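PDB 3JR7: EDD domain protein, DegV family from Ruminococcus gnavus, which probably binds lipids such as fatty acids, although its precise biological role is unknown. Local coordinates for residues N204-M209 with K227-K232. Sequence-based numbering, arbitrary orientation.
Sequences NIKPIM and KKALVK
The flat group met across this contact is the backbone carbonyl of Ala229. Ile208 comes up to its oxygen end, with CG1 3.6 Å from Ala229 O, tilted somewhat off the peptide plane on the side where Ala229 CB lies. Ile208 CD1 reaches on to Ala229 CB at 3.9 Å and to Lys232 CB at 4.1 Å. The torsions explain this reach: CG1 is anti to the carbonyl carbon (chi1 -68°), and the bend at chi2 of 70° turns CD1 toward these two carbons. Lys206 touches the same methyl alongside, with its CB 3.7 Å from Ala229 CB. Its remaining chain bends away from the helix. Ala229 CB thus sits against both Lys206 and Ile208, two residues apart on the strand. No hydrogen bond crosses the contact; it is apolar packing. Lys232 meets the strand through its CB, while its NZ is hydrogen-bonded to Lys222 O. Backbone bonds tie Lys206 to Ala223 and Ile208 to Lys220 and Glu221 on strand 217-224. The axes of segments 205-209 and 227-232 come within 8.5 Å and run nearly parallel, at 17°. This is a beta hairpin (205-211 and 217-224) followed by helix 226-240, which packs on one face of the hairpin at the edge of a mixed sheet of the DegV fold.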
loop_
_atom_site.group_PDB
_atom_site.type_symbol
_atom_site.label_atom_id
_atom_site.label_comp_id
_atom_site.label_asym_id
_atom_site.label_seq_id
_atom_site.Cartn_x
_atom_site.Cartn_y
_atom_site.Cartn_z
ATOM N N ASN A 204 -22.876 12.043 -9.132
ATOM C CA ASN A 204 -21.476 12.453 -9.138
ATOM C C ASN A 204 -20.864 12.552 -7.728
ATOM O O ASN A 204 -19.748 13.061 -7.598
ATOM C CB ASN A 204 -21.261 13.766 -9.915
ATOM C CG ASN A 204 -22.045 14.944 -9.338
ATOM O OD1 ASN A 204 -23.074 14.763 -8.653
ATOM N ND2 ASN A 204 -21.589 16.177 -9.656
ATOM N N ILE A 205 -21.563 12.071 -6.699
ATOM C CA ILE A 205 -21.003 12.083 -5.338
ATOM C C ILE A 205 -19.740 11.234 -5.273
ATOM O O ILE A 205 -19.716 10.147 -5.804
ATOM C CB ILE A 205 -21.995 11.576 -4.290
ATOM C CG1 ILE A 205 -22.800 12.748 -3.783
ATOM C CG2 ILE A 205 -21.305 11.257 -3.019
ATOM C CD1 ILE A 205 -21.960 13.577 -2.810
ATOM N N LYS A 206 -18.676 11.765 -4.712
ATOM C CA LYS A 206 -17.434 10.999 -4.558
ATOM C C LYS A 206 -17.102 10.944 -3.060
ATOM O O LYS A 206 -16.807 11.972 -2.489
ATOM C CB LYS A 206 -16.281 11.675 -5.295
ATOM C CG LYS A 206 -16.458 11.889 -6.763
ATOM C CD LYS A 206 -16.581 10.590 -7.503
ATOM C CE LYS A 206 -16.387 10.772 -8.952
ATOM N NZ LYS A 206 -17.671 10.975 -9.653
ATOM N N PRO A 207 -17.180 9.747 -2.423
ATOM C CA PRO A 207 -16.681 9.599 -1.069
ATOM C C PRO A 207 -15.172 9.849 -0.949
ATOM O O PRO A 207 -14.396 9.412 -1.802
ATOM C CB PRO A 207 -16.986 8.134 -0.726
ATOM C CG PRO A 207 -17.993 7.698 -1.695
ATOM C CD PRO A 207 -17.773 8.498 -2.933
ATOM N N ILE A 208 -14.770 10.538 0.103
ATOM C CA ILE A 208 -13.386 10.592 0.475
ATOM C C ILE A 208 -13.220 9.489 1.526
ATOM O O ILE A 208 -13.867 9.516 2.585
ATOM C CB ILE A 208 -12.961 11.920 1.087
ATOM C CG1 ILE A 208 -13.000 13.074 0.051
ATOM C CG2 ILE A 208 -11.523 11.774 1.631
ATOM C CD1 ILE A 208 -14.415 13.486 -0.383
HETATM N N MSE A 209 -12.401 8.495 1.217
HETATM C CA MSE A 209 -12.280 7.339 2.100
HETATM C C MSE A 209 -10.925 7.421 2.793
HETATM O O MSE A 209 -10.053 8.177 2.389
HETATM C CB MSE A 209 -12.355 6.033 1.338
HETATM C CG MSE A 209 -13.525 5.876 0.420
HETATM SE SE MSE A 209 -15.160 5.656 1.422
HETATM C CE MSE A 209 -14.857 3.999 2.268
ATOM N N LYS A 227 -13.448 17.220 -8.521
ATOM C CA LYS A 227 -12.675 18.416 -8.232
ATOM C C LYS A 227 -12.874 18.843 -6.789
ATOM O O LYS A 227 -11.894 19.143 -6.067
ATOM C CB LYS A 227 -13.087 19.549 -9.161
ATOM C CG LYS A 227 -12.208 20.789 -8.996
ATOM C CD LYS A 227 -12.660 21.916 -9.946
ATOM C CE LYS A 227 -12.925 23.205 -9.199
ATOM N NZ LYS A 227 -14.077 23.070 -8.203
ATOM N N LYS A 228 -14.137 18.888 -6.360
ATOM C CA LYS A 228 -14.417 19.222 -4.966
ATOM C C LYS A 228 -13.933 18.097 -4.005
ATOM O O LYS A 228 -13.463 18.383 -2.902
ATOM C CB LYS A 228 -15.881 19.523 -4.756
ATOM C CG LYS A 228 -16.259 20.906 -5.247
ATOM C CD LYS A 228 -17.777 21.156 -5.094
ATOM C CE LYS A 228 -18.182 22.547 -5.621
ATOM N NZ LYS A 228 -19.220 23.106 -4.655
ATOM N N ALA A 229 -14.040 16.841 -4.420
ATOM C CA ALA A 229 -13.604 15.725 -3.560
ATOM C C ALA A 229 -12.086 15.790 -3.313
ATOM O O ALA A 229 -11.610 15.515 -2.211
ATOM C CB ALA A 229 -14.013 14.368 -4.160
ATOM N N LEU A 230 -11.311 16.189 -4.314
ATOM C CA LEU A 230 -9.863 16.244 -4.107
ATOM C C LEU A 230 -9.483 17.336 -3.101
ATOM O O LEU A 230 -8.587 17.141 -2.257
ATOM C CB LEU A 230 -9.108 16.349 -5.420
ATOM C CG LEU A 230 -9.281 15.151 -6.333
ATOM C CD1 LEU A 230 -8.529 15.499 -7.604
ATOM C CD2 LEU A 230 -8.779 13.772 -5.750
ATOM N N VAL A 231 -10.195 18.456 -3.147
ATOM C CA VAL A 231 -10.007 19.518 -2.158
ATOM C C VAL A 231 -10.376 19.018 -0.769
ATOM O O VAL A 231 -9.639 19.243 0.171
ATOM C CB VAL A 231 -10.867 20.783 -2.511
ATOM C CG1 VAL A 231 -10.868 21.821 -1.380
ATOM C CG2 VAL A 231 -10.379 21.393 -3.863
ATOM N N LYS A 232 -11.522 18.361 -0.625
ATOM C CA LYS A 232 -11.921 17.852 0.675
ATOM C C LYS A 232 -10.919 16.784 1.170
ATOM O O LYS A 232 -10.622 16.726 2.364
ATOM C CB LYS A 232 -13.327 17.259 0.653
ATOM C CG LYS A 232 -14.422 18.261 0.452
ATOM C CD LYS A 232 -15.711 17.891 1.159
ATOM C CE LYS A 232 -16.910 18.709 0.639
ATOM N NZ LYS A 232 -18.217 18.252 1.241
#